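Local structure of TRAP-type C4-dicarboxylate:H+ symport system substrate-binding component DctP (Shewanella oneidensis, 4MX6) at residues Val149-Gly157 / Leu270-Ala281; Glu106-Leu117 / Val180-Ala188. The protein binds succinate and, as a TRAP-type periplasmic receptor, probably delivers C4-dicarboxylates to a proton-coupled symporter in the inner membrane. All coordinates share one frame; numbering follows the deposited sequence.

Contact 1 of 2, residues Val149-Gly157 / Leu270-Ala281; sequences VGLGYLHNG and LDESIALGNKIA
Asn-278 OD1 takes the backbone N-H of His-155 in a short, nearly straight bond, with His-155 N to Asn-278 OD1 at 2.8 Å and 175° at the hydrogen. Asn-278 CG lies anti to the carbonyl carbon and beside the backbone N (chi1 -75°), which carries the amide to the strand. The other end of this amide works through water: Asn-278 ND2 donates to a water that donates to Tyr-153 O. The imidazole of His-155 lies obliquely against the amide, planes 24° apart, with His-155 ND1 3.4 Å from Asn-278 CG; His-155 NE2 is held by Gln-131. A leucine in place of Asn-278 would probably leave the His-155 N-H without its acceptor and the water at Tyr-153 O without its second partner. Strand 148-158 pairs antiparallel with strand 243-251 and bulges at Leu-151/Gly-152, while residues 270-281 of helix 260-295 run nearly parallel alongside it. Ile-274 CD1 packs against the bulge, 4.1 Å from Gly-152 CA; a CB on Gly-152 would run into it. Leu-154 CD1 rests 3.8 Å from Gly-277 C, the bare backbone letting it settle on the helix. Ala-281 CB sits 3.4 Å from His-155 O, and Asn-156 turns its amide away to Tyr-246, a succinate-binding residue.

Contact 2 of 2, residues Glu106-Leu117 / Val180-Ala188; sequences ERYTKRLQVFDL and VMASDVLAA
Ser-183 OG donates to Asp-116 OD2 at 2.7 Å, meeting the carboxylate on its anti side and well out of its plane. With OG anti to the backbone N (chi1 162°), the same oxygen also accepts from Leu-186 N, 3.1 Å from Ser-183 OG, so one hydroxyl caps its own helix while gripping the facing segment. Ser-103 holds Asp-116 OD1, so both carboxylate oxygens are engaged and the group's rotation is fixed. Glu-106 arrives from the other end of its segment. Its CG lies anti to its carbonyl carbon (chi1 -71°), and from there the chain runs extended, bringing the carboxylate to Asp-184 N: the syn lone pair of Glu-106 OE1 takes this N-H at 3.1 Å and 170°, with only a weak second bond to OE2. Ser-183 is thus the N-cap of helix 184-191, which follows strand 177-180, and Glu-106 and Asp-116 bring negative charge to its first turn, where the helix dipole would probably favour it. The carboxylates of Glu-106 and Asp-184 come near each other, twisted one against the other, but Asp-184 has a salt bridge to Lys-199 and Glu-106 OE1 accepts from a water. Beside the polar groups, Val-185 splits its two methyls. CG1, anti to the backbone N, presses on Asp-116 CB at 3.5 Å and lies 3.9 Å from Leu-117 CD2; CG2 comes 3.7 Å from Gln-113 CB, alongside a side chain whose NE2 bonds to Gln-325. Leu-186 crosses Asp-116 at about a right angle, its CD2 3.8 Å from Asp-116 O.

How the contacts relate
Both contacts are largely buried, on opposite sides of the chain's centre with their own centres about 20 Å apart, and they share no helix or strand. Contact 1 lays regular elements side by side, a strand on a long helix, through apolar packing, one hydrogen bond from a side-chain amide oxygen to the strand backbone, and bridging waters. Contact 2 sets an irregular loop against the start of a short helix, where carboxylates and a helix-capping serine do most of the polar work, with more exposed charge at its edge. The two meet where Tyr-153 CE1 packs 3.8 Å from Phe-115 CZ. Contact 1 lies nearer the bound succinate, about 4 Å from the Asn-156 side chain against about 8 Å for Leu-186.

Contact 1 of 2, residues Val149-Gly157 / Leu270-Ala281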
loop_
_atom_site.group_PDB
_atom_site.type_symbol
_atom_site.label_atom_id
_atom_site.label_comp_id
_atom_site.label_asym_id
_atom_site.label_seq_id
_atom_site.Cartn_x
_atom_site.Cartn_y
_atom_site.Cartn_z
ATOM N N VAL A 149 1.906 -10.012 -13.950
ATOM C CA VAL A 149 2.535 -8.966 -14.744
ATOM C C VAL A 149 2.423 -7.641 -14.003
ATOM O O VAL A 149 1.326 -7.195 -13.683
ATOM C CB VAL A 149 1.842 -8.822 -16.125
ATOM C CG1 VAL A 149 2.450 -7.668 -16.925
ATOM C CG2 VAL A 149 1.926 -10.116 -16.915
ATOM N N GLY A 150 3.563 -7.033 -13.707
ATOM C CA GLY A 150 3.583 -5.730 -13.061
ATOM C C GLY A 150 3.484 -4.609 -14.066
ATOM O O GLY A 150 4.336 -4.473 -14.945
ATOM N N LEU A 151 2.459 -3.781 -13.916
ATOM C CA LEU A 151 2.165 -2.741 -14.893
ATOM C C LEU A 151 2.564 -1.339 -14.455
ATOM O O LEU A 151 2.789 -0.484 -15.298
ATOM C CB LEU A 151 0.679 -2.792 -15.261
ATOM C CG LEU A 151 0.281 -4.080 -15.978
ATOM C CD1 LEU A 151 -1.212 -4.111 -16.219
ATOM C CD2 LEU A 151 1.040 -4.200 -17.295
ATOM N N GLY A 152 2.675 -1.098 -13.158
ATOM C CA GLY A 152 3.099 0.196 -12.672
ATOM C C GLY A 152 2.995 0.259 -11.159
ATOM O O GLY A 152 2.435 -0.634 -10.526
ATOM N N TYR A 153 3.559 1.321 -10.599
ATOM C CA TYR A 153 3.458 1.641 -9.183
ATOM C C TYR A 153 2.416 2.743 -9.010
ATOM O O TYR A 153 2.381 3.708 -9.780
ATOM C CB TYR A 153 4.791 2.140 -8.643
ATOM C CG TYR A 153 5.872 1.087 -8.552
ATOM C CD1 TYR A 153 5.848 0.136 -7.543
ATOM C CD2 TYR A 153 6.936 1.066 -9.447
ATOM C CE1 TYR A 153 6.851 -0.803 -7.423
ATOM C CE2 TYR A 153 7.938 0.110 -9.343
ATOM C CZ TYR A 153 7.886 -0.821 -8.332
ATOM O OH TYR A 153 8.870 -1.773 -8.172
ATOM N N LEU A 154 1.605 2.632 -7.965
ATOM C CA LEU A 154 0.628 3.653 -7.615
ATOM C C LEU A 154 0.875 4.041 -6.157
ATOM O O LEU A 154 0.970 3.174 -5.292
ATOM C CB LEU A 154 -0.792 3.115 -7.811
ATOM C CG LEU A 154 -1.922 4.007 -7.317
ATOM C CD1 LEU A 154 -2.006 5.306 -8.104
ATOM C CD2 LEU A 154 -3.249 3.261 -7.397
ATOM N N HIS A 155 0.971 5.335 -5.903
ATOM C CA HIS A 155 1.223 5.803 -4.545
ATOM C C HIS A 155 -0.003 5.820 -3.649
ATOM O O HIS A 155 -1.128 6.056 -4.103
ATOM C CB HIS A 155 1.791 7.223 -4.576
ATOM C CG HIS A 155 3.098 7.310 -5.286
ATOM N ND1 HIS A 155 3.477 8.327 -6.133
ATOM C CD2 HIS A 155 4.139 6.451 -5.247
ATOM C CE1 HIS A 155 4.699 8.076 -6.585
ATOM N NE2 HIS A 155 5.113 6.937 -6.064
ATOM N N ASN A 156 0.240 5.640 -2.349
ATOM C CA ASN A 156 -0.702 6.085 -1.334
ATOM C C ASN A 156 -0.016 7.138 -0.461
ATOM O O ASN A 156 -0.292 8.329 -0.612
ATOM C CB ASN A 156 -1.312 4.935 -0.542
ATOM C CG ASN A 156 -2.466 5.402 0.321
ATOM O OD1 ASN A 156 -2.417 6.500 0.899
ATOM N ND2 ASN A 156 -3.520 4.610 0.389
ATOM N N GLY A 157 0.919 6.727 0.392
ATOM C CA GLY A 157 1.593 7.685 1.243
ATOM C C GLY A 157 2.461 7.021 2.282
ATOM O O GLY A 157 2.572 5.809 2.321
ATOM N N LEU A 270 -4.238 2.887 -18.507
ATOM C CA LEU A 270 -3.758 2.554 -17.177
ATOM C C LEU A 270 -2.674 3.529 -16.713
ATOM O O LEU A 270 -2.705 4.014 -15.595
ATOM C CB LEU A 270 -3.235 1.124 -17.167
ATOM C CG LEU A 270 -3.094 0.524 -15.786
ATOM C CD1 LEU A 270 -4.461 0.072 -15.292
ATOM C CD2 LEU A 270 -2.167 -0.634 -15.868
ATOM N N ASP A 271 -1.702 3.803 -17.580
ATOM C CA ASP A 271 -0.629 4.726 -17.236
ATOM C C ASP A 271 -1.195 6.089 -16.832
ATOM O O ASP A 271 -0.763 6.694 -15.852
ATOM C CB ASP A 271 0.311 4.933 -18.424
ATOM C CG ASP A 271 1.124 3.708 -18.781
ATOM O OD1 ASP A 271 1.151 2.734 -18.001
ATOM O OD2 ASP A 271 1.746 3.733 -19.870
ATOM N N GLU A 272 -2.153 6.591 -17.604
ATOM C CA GLU A 272 -2.733 7.897 -17.315
ATOM C C GLU A 272 -3.526 7.881 -16.001
ATOM O O GLU A 272 -3.512 8.844 -15.236
ATOM C CB GLU A 272 -3.610 8.345 -18.480
ATOM C CG GLU A 272 -2.813 8.704 -19.695
ATOM C CD GLU A 272 -3.698 9.040 -20.875
ATOM O OE1 GLU A 272 -4.729 9.730 -20.665
ATOM O OE2 GLU A 272 -3.371 8.614 -22.016
ATOM N N SER A 273 -4.200 6.775 -15.742
ATOM C CA SER A 273 -4.966 6.629 -14.511
ATOM C C SER A 273 -4.039 6.613 -13.286
ATOM O O SER A 273 -4.368 7.176 -12.246
ATOM C CB SER A 273 -5.793 5.350 -14.591
ATOM O OG SER A 273 -6.705 5.405 -15.683
ATOM N N ILE A 274 -2.890 5.958 -13.418
ATOM C CA ILE A 274 -1.897 5.920 -12.350
ATOM C C ILE A 274 -1.366 7.334 -12.096
ATOM O O ILE A 274 -1.207 7.745 -10.942
ATOM C CB ILE A 274 -0.756 4.938 -12.685
ATOM C CG1 ILE A 274 -1.268 3.507 -12.560
ATOM C CG2 ILE A 274 0.446 5.191 -11.775
ATOM C CD1 ILE A 274 -0.297 2.435 -13.025
ATOM N N ALA A 275 -1.095 8.097 -13.154
ATOM C CA ALA A 275 -0.632 9.465 -12.962
ATOM C C ALA A 275 -1.655 10.286 -12.177
ATOM O O ALA A 275 -1.305 11.049 -11.269
ATOM C CB ALA A 275 -0.297 10.128 -14.306
ATOM N N LEU A 276 -2.926 10.139 -12.530
ATOM C CA LEU A 276 -3.969 10.845 -11.811
ATOM C C LEU A 276 -4.033 10.356 -10.360
ATOM O O LEU A 276 -4.123 11.160 -9.429
ATOM C CB LEU A 276 -5.324 10.679 -12.509
ATOM C CG LEU A 276 -6.465 11.407 -11.789
ATOM C CD1 LEU A 276 -6.176 12.892 -11.639
ATOM C CD2 LEU A 276 -7.764 11.225 -12.504
ATOM N N GLY A 277 -3.990 9.043 -10.158
ATOM C CA GLY A 277 -4.018 8.504 -8.811
ATOM C C GLY A 277 -2.884 9.012 -7.944
ATOM O O GLY A 277 -3.081 9.271 -6.763
ATOM N N ASN A 278 -1.697 9.147 -8.523
ATOM C CA ASN A 278 -0.556 9.662 -7.778
ATOM C C ASN A 278 -0.787 11.106 -7.333
ATOM O O ASN A 278 -0.399 11.503 -6.228
ATOM C CB ASN A 278 0.717 9.565 -8.614
ATOM C CG ASN A 278 1.254 8.158 -8.718
ATOM O OD1 ASN A 278 0.847 7.254 -7.990
ATOM N ND2 ASN A 278 2.213 7.976 -9.623
ATOM N N LYS A 279 -1.378 11.912 -8.203
ATOM C CA LYS A 279 -1.714 13.293 -7.860
ATOM C C LYS A 279 -2.724 13.319 -6.716
ATOM O O LYS A 279 -2.557 14.046 -5.740
ATOM C CB LYS A 279 -2.249 14.003 -9.102
ATOM C CG LYS A 279 -2.655 15.431 -8.889
ATOM C CD LYS A 279 -2.911 16.097 -10.229
ATOM C CE LYS A 279 -3.325 17.544 -10.102
ATOM N NZ LYS A 279 -4.727 17.699 -9.628
ATOM N N ILE A 280 -3.770 12.507 -6.836
ATOM C CA ILE A 280 -4.776 12.396 -5.787
ATOM C C ILE A 280 -4.131 11.945 -4.473
ATOM O O ILE A 280 -4.453 12.477 -3.410
ATOM C CB ILE A 280 -5.915 11.421 -6.184
ATOM C CG1 ILE A 280 -6.708 11.957 -7.385
ATOM C CG2 ILE A 280 -6.865 11.176 -5.011
ATOM C CD1 ILE A 280 -7.682 13.080 -7.048
ATOM N N ALA A 281 -3.211 10.988 -4.531
ATOM C CA ALA A 281 -2.568 10.494 -3.315
ATOM C C ALA A 281 -1.933 11.643 -2.538
ATOM O O ALA A 281 -2.075 11.751 -1.317
ATOM C CB ALA A 281 -1.535 9.437 -3.636
HETATM O O HOH W 1 1.902 2.224 -15.582
HETATM O O HOH W 2 4.150 5.651 -10.392
HETATM O O HOH W 3 1.777 10.767 -4.577
HETATM O O HOH W 4 -2.908 9.416 0.068
#

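Contact 2 of 2, residues Glu106-Leu117 / Val180-Ala188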
loop_
_atom_site.group_PDB
_atom_site.type_symbol
_atom_site.label_atom_id
_atom_site.label_comp_id
_atom_site.label_asym_id
_atom_site.label_seq_id
_atom_site.Cartn_x
_atom_site.Cartn_y
_atom_site.Cartn_z
ATOM N N GLU A 106 4.332 -11.651 -0.726
ATOM C CA GLU A 106 5.320 -12.627 -0.255
ATOM C C GLU A 106 5.101 -14.056 -0.744
ATOM O O GLU A 106 6.043 -14.846 -0.779
ATOM C CB GLU A 106 5.435 -12.613 1.277
ATOM C CG GLU A 106 6.106 -11.343 1.782
ATOM C CD GLU A 106 6.195 -11.224 3.307
ATOM O OE1 GLU A 106 5.597 -12.065 4.012
ATOM O OE2 GLU A 106 6.858 -10.265 3.802
ATOM N N ARG A 107 3.873 -14.417 -1.087
ATOM C CA ARG A 107 3.648 -15.756 -1.606
ATOM C C ARG A 107 4.230 -15.934 -2.999
ATOM O O ARG A 107 4.405 -17.059 -3.448
ATOM C CB ARG A 107 2.169 -16.106 -1.650
ATOM C CG ARG A 107 1.968 -17.521 -2.164
ATOM C CD ARG A 107 0.562 -17.998 -1.988
ATOM N NE ARG A 107 -0.364 -17.109 -2.663
ATOM C CZ ARG A 107 -1.680 -17.139 -2.504
ATOM N NH1 ARG A 107 -2.227 -18.023 -1.679
ATOM N NH2 ARG A 107 -2.443 -16.280 -3.167
ATOM N N TYR A 108 4.519 -14.828 -3.678
ATOM C CA TYR A 108 4.958 -14.868 -5.075
ATOM C C TYR A 108 6.404 -14.410 -5.289
ATOM O O TYR A 108 7.057 -14.849 -6.230
ATOM C CB TYR A 108 3.982 -14.071 -5.953
ATOM C CG TYR A 108 2.593 -14.648 -5.896
ATOM C CD1 TYR A 108 2.249 -15.753 -6.660
ATOM C CD2 TYR A 108 1.632 -14.114 -5.057
ATOM C CE1 TYR A 108 0.984 -16.306 -6.587
ATOM C CE2 TYR A 108 0.372 -14.655 -4.978
ATOM C CZ TYR A 108 0.045 -15.749 -5.746
ATOM O OH TYR A 108 -1.230 -16.281 -5.659
ATOM N N THR A 109 6.897 -13.532 -4.418
ATOM C CA THR A 109 8.303 -13.123 -4.437
ATOM C C THR A 109 8.679 -12.606 -3.060
ATOM O O THR A 109 7.812 -12.135 -2.334
ATOM C CB THR A 109 8.599 -12.017 -5.490
ATOM O OG1 THR A 109 9.993 -11.699 -5.478
ATOM C CG2 THR A 109 7.817 -10.738 -5.220
ATOM N N LYS A 110 9.963 -12.689 -2.711
ATOM C CA LYS A 110 10.464 -12.058 -1.493
ATOM C C LYS A 110 11.140 -10.721 -1.801
ATOM O O LYS A 110 11.569 -10.006 -0.899
ATOM C CB LYS A 110 11.461 -12.978 -0.790
ATOM C CG LYS A 110 10.891 -14.324 -0.401
ATOM C CD LYS A 110 9.785 -14.208 0.630
ATOM C CE LYS A 110 9.287 -15.591 1.003
ATOM N NZ LYS A 110 8.659 -15.618 2.335
ATOM N N ARG A 111 11.245 -10.378 -3.076
ATOM C CA ARG A 111 12.012 -9.199 -3.460
ATOM C C ARG A 111 11.330 -7.880 -3.084
ATOM O O ARG A 111 12.015 -6.884 -2.791
ATOM C CB ARG A 111 12.312 -9.236 -4.955
ATOM C CG ARG A 111 13.325 -10.320 -5.332
ATOM C CD ARG A 111 13.437 -10.502 -6.844
ATOM N NE ARG A 111 13.844 -9.269 -7.513
ATOM C CZ ARG A 111 13.831 -9.089 -8.829
ATOM N NH1 ARG A 111 13.400 -10.052 -9.624
ATOM N NH2 ARG A 111 14.210 -7.926 -9.347
ATOM N N LEU A 112 9.994 -7.860 -3.060
ATOM C CA LEU A 112 9.259 -6.631 -2.766
ATOM C C LEU A 112 9.286 -6.263 -1.283
ATOM O O LEU A 112 8.885 -5.155 -0.921
ATOM C CB LEU A 112 7.821 -6.702 -3.302
ATOM C CG LEU A 112 7.757 -6.703 -4.835
ATOM C CD1 LEU A 112 6.382 -7.103 -5.325
ATOM C CD2 LEU A 112 8.129 -5.337 -5.383
ATOM N N GLN A 113 9.794 -7.175 -0.450
ATOM C CA GLN A 113 9.939 -6.930 0.981
ATOM C C GLN A 113 10.735 -5.668 1.277
ATOM O O GLN A 113 10.569 -5.060 2.333
ATOM C CB GLN A 113 10.601 -8.136 1.663
ATOM C CG GLN A 113 9.677 -9.318 1.764
ATOM C CD GLN A 113 10.249 -10.466 2.560
ATOM O OE1 GLN A 113 9.557 -11.053 3.391
ATOM N NE2 GLN A 113 11.509 -10.805 2.314
ATOM N N VAL A 114 11.627 -5.281 0.365
ATOM C CA VAL A 114 12.400 -4.062 0.539
ATOM C C VAL A 114 11.500 -2.861 0.854
ATOM O O VAL A 114 11.855 -2.016 1.673
ATOM C CB VAL A 114 13.309 -3.790 -0.679
ATOM C CG1 VAL A 114 12.511 -3.548 -1.954
ATOM C CG2 VAL A 114 14.250 -2.619 -0.380
ATOM N N PHE A 115 10.337 -2.795 0.217
ATOM C CA PHE A 115 9.455 -1.657 0.395
ATOM C C PHE A 115 8.892 -1.521 1.809
ATOM O O PHE A 115 8.451 -0.438 2.186
ATOM C CB PHE A 115 8.310 -1.715 -0.617
ATOM C CG PHE A 115 8.699 -1.286 -2.006
ATOM C CD1 PHE A 115 8.912 0.057 -2.296
ATOM C CD2 PHE A 115 8.812 -2.221 -3.031
ATOM C CE1 PHE A 115 9.238 0.452 -3.574
ATOM C CE2 PHE A 115 9.138 -1.824 -4.316
ATOM C CZ PHE A 115 9.350 -0.484 -4.585
ATOM N N ASP A 116 8.873 -2.613 2.572
ATOM C CA ASP A 116 8.314 -2.616 3.919
ATOM C C ASP A 116 9.317 -2.202 4.991
ATOM O O ASP A 116 8.944 -2.043 6.144
ATOM C CB ASP A 116 7.814 -4.016 4.266
ATOM C CG ASP A 116 6.482 -4.354 3.634
ATOM O OD1 ASP A 116 5.819 -3.426 3.130
ATOM O OD2 ASP A 116 6.099 -5.550 3.665
ATOM N N LEU A 117 10.596 -2.088 4.647
ATOM C CA LEU A 117 11.607 -1.841 5.684
ATOM C C LEU A 117 11.362 -0.498 6.389
ATOM O O LEU A 117 11.175 0.533 5.738
ATOM C CB LEU A 117 13.019 -1.905 5.101
ATOM C CG LEU A 117 13.452 -3.290 4.609
ATOM C CD1 LEU A 117 14.822 -3.221 3.970
ATOM C CD2 LEU A 117 13.456 -4.319 5.734
ATOM N N VAL A 180 -1.265 -5.750 11.283
ATOM C CA VAL A 180 -0.410 -5.491 10.129
ATOM C C VAL A 180 -1.037 -6.119 8.885
ATOM O O VAL A 180 -1.765 -7.116 8.953
ATOM C CB VAL A 180 1.038 -6.024 10.307
ATOM C CG1 VAL A 180 1.782 -5.193 11.339
ATOM C CG2 VAL A 180 1.047 -7.507 10.646
ATOM N N MET A 181 -0.713 -5.525 7.739
ATOM C CA MET A 181 -0.854 -6.215 6.466
ATOM C C MET A 181 -0.076 -7.528 6.544
ATOM O O MET A 181 0.835 -7.674 7.360
ATOM C CB MET A 181 -0.317 -5.336 5.333
ATOM C CG MET A 181 -1.113 -4.048 5.143
ATOM S SD MET A 181 -0.530 -2.985 3.808
ATOM C CE MET A 181 0.881 -2.174 4.563
ATOM N N ALA A 182 -0.405 -8.476 5.673
ATOM C CA ALA A 182 0.177 -9.812 5.767
ATOM C C ALA A 182 1.611 -9.860 5.232
ATOM O O ALA A 182 1.866 -10.328 4.128
ATOM C CB ALA A 182 -0.701 -10.823 5.069
ATOM N N SER A 183 2.534 -9.370 6.050
ATOM C CA SER A 183 3.944 -9.220 5.719
ATOM C C SER A 183 4.806 -9.636 6.894
ATOM O O SER A 183 4.640 -9.136 8.003
ATOM C CB SER A 183 4.237 -7.759 5.409
ATOM O OG SER A 183 5.629 -7.502 5.489
ATOM N N ASP A 184 5.753 -10.531 6.647
ATOM C CA ASP A 184 6.738 -10.888 7.667
ATOM C C ASP A 184 7.604 -9.689 8.089
ATOM O O ASP A 184 8.058 -9.614 9.234
ATOM C CB ASP A 184 7.674 -11.991 7.162
ATOM C CG ASP A 184 6.996 -13.338 7.013
ATOM O OD1 ASP A 184 5.968 -13.578 7.672
ATOM O OD2 ASP A 184 7.544 -14.183 6.262
ATOM N N VAL A 185 7.882 -8.776 7.159
ATOM C CA VAL A 185 8.695 -7.616 7.508
ATOM C C VAL A 185 7.919 -6.729 8.492
ATOM O O VAL A 185 8.491 -6.248 9.477
ATOM C CB VAL A 185 9.109 -6.795 6.261
ATOM C CG1 VAL A 185 9.842 -5.533 6.682
ATOM C CG2 VAL A 185 9.988 -7.621 5.323
ATOM N N LEU A 186 6.626 -6.512 8.233
ATOM C CA LEU A 186 5.844 -5.653 9.118
ATOM C C LEU A 186 5.646 -6.306 10.487
ATOM O O LEU A 186 5.655 -5.626 11.508
ATOM C CB LEU A 186 4.518 -5.254 8.465
ATOM C CG LEU A 186 4.721 -4.519 7.138
ATOM C CD1 LEU A 186 3.376 -4.176 6.541
ATOM C CD2 LEU A 186 5.572 -3.265 7.308
ATOM N N ALA A 187 5.514 -7.628 10.529
ATOM C CA ALA A 187 5.467 -8.317 11.816
ATOM C C ALA A 187 6.780 -8.071 12.568
ATOM O O ALA A 187 6.780 -7.774 13.765
ATOM C CB ALA A 187 5.222 -9.797 11.630
ATOM N N ALA A 188 7.902 -8.200 11.870
ATOM C CA ALA A 188 9.208 -8.004 12.485
ATOM C C ALA A 188 9.389 -6.570 12.989
ATOM O O ALA A 188 10.007 -6.348 14.038
ATOM C CB ALA A 188 10.311 -8.373 11.509
HETATM O O HOH W 5 2.978 -10.682 1.626
HETATM O O HOH W 6 3.170 -12.886 5.299
HETATM O O HOH W 7 10.026 -13.678 4.838
#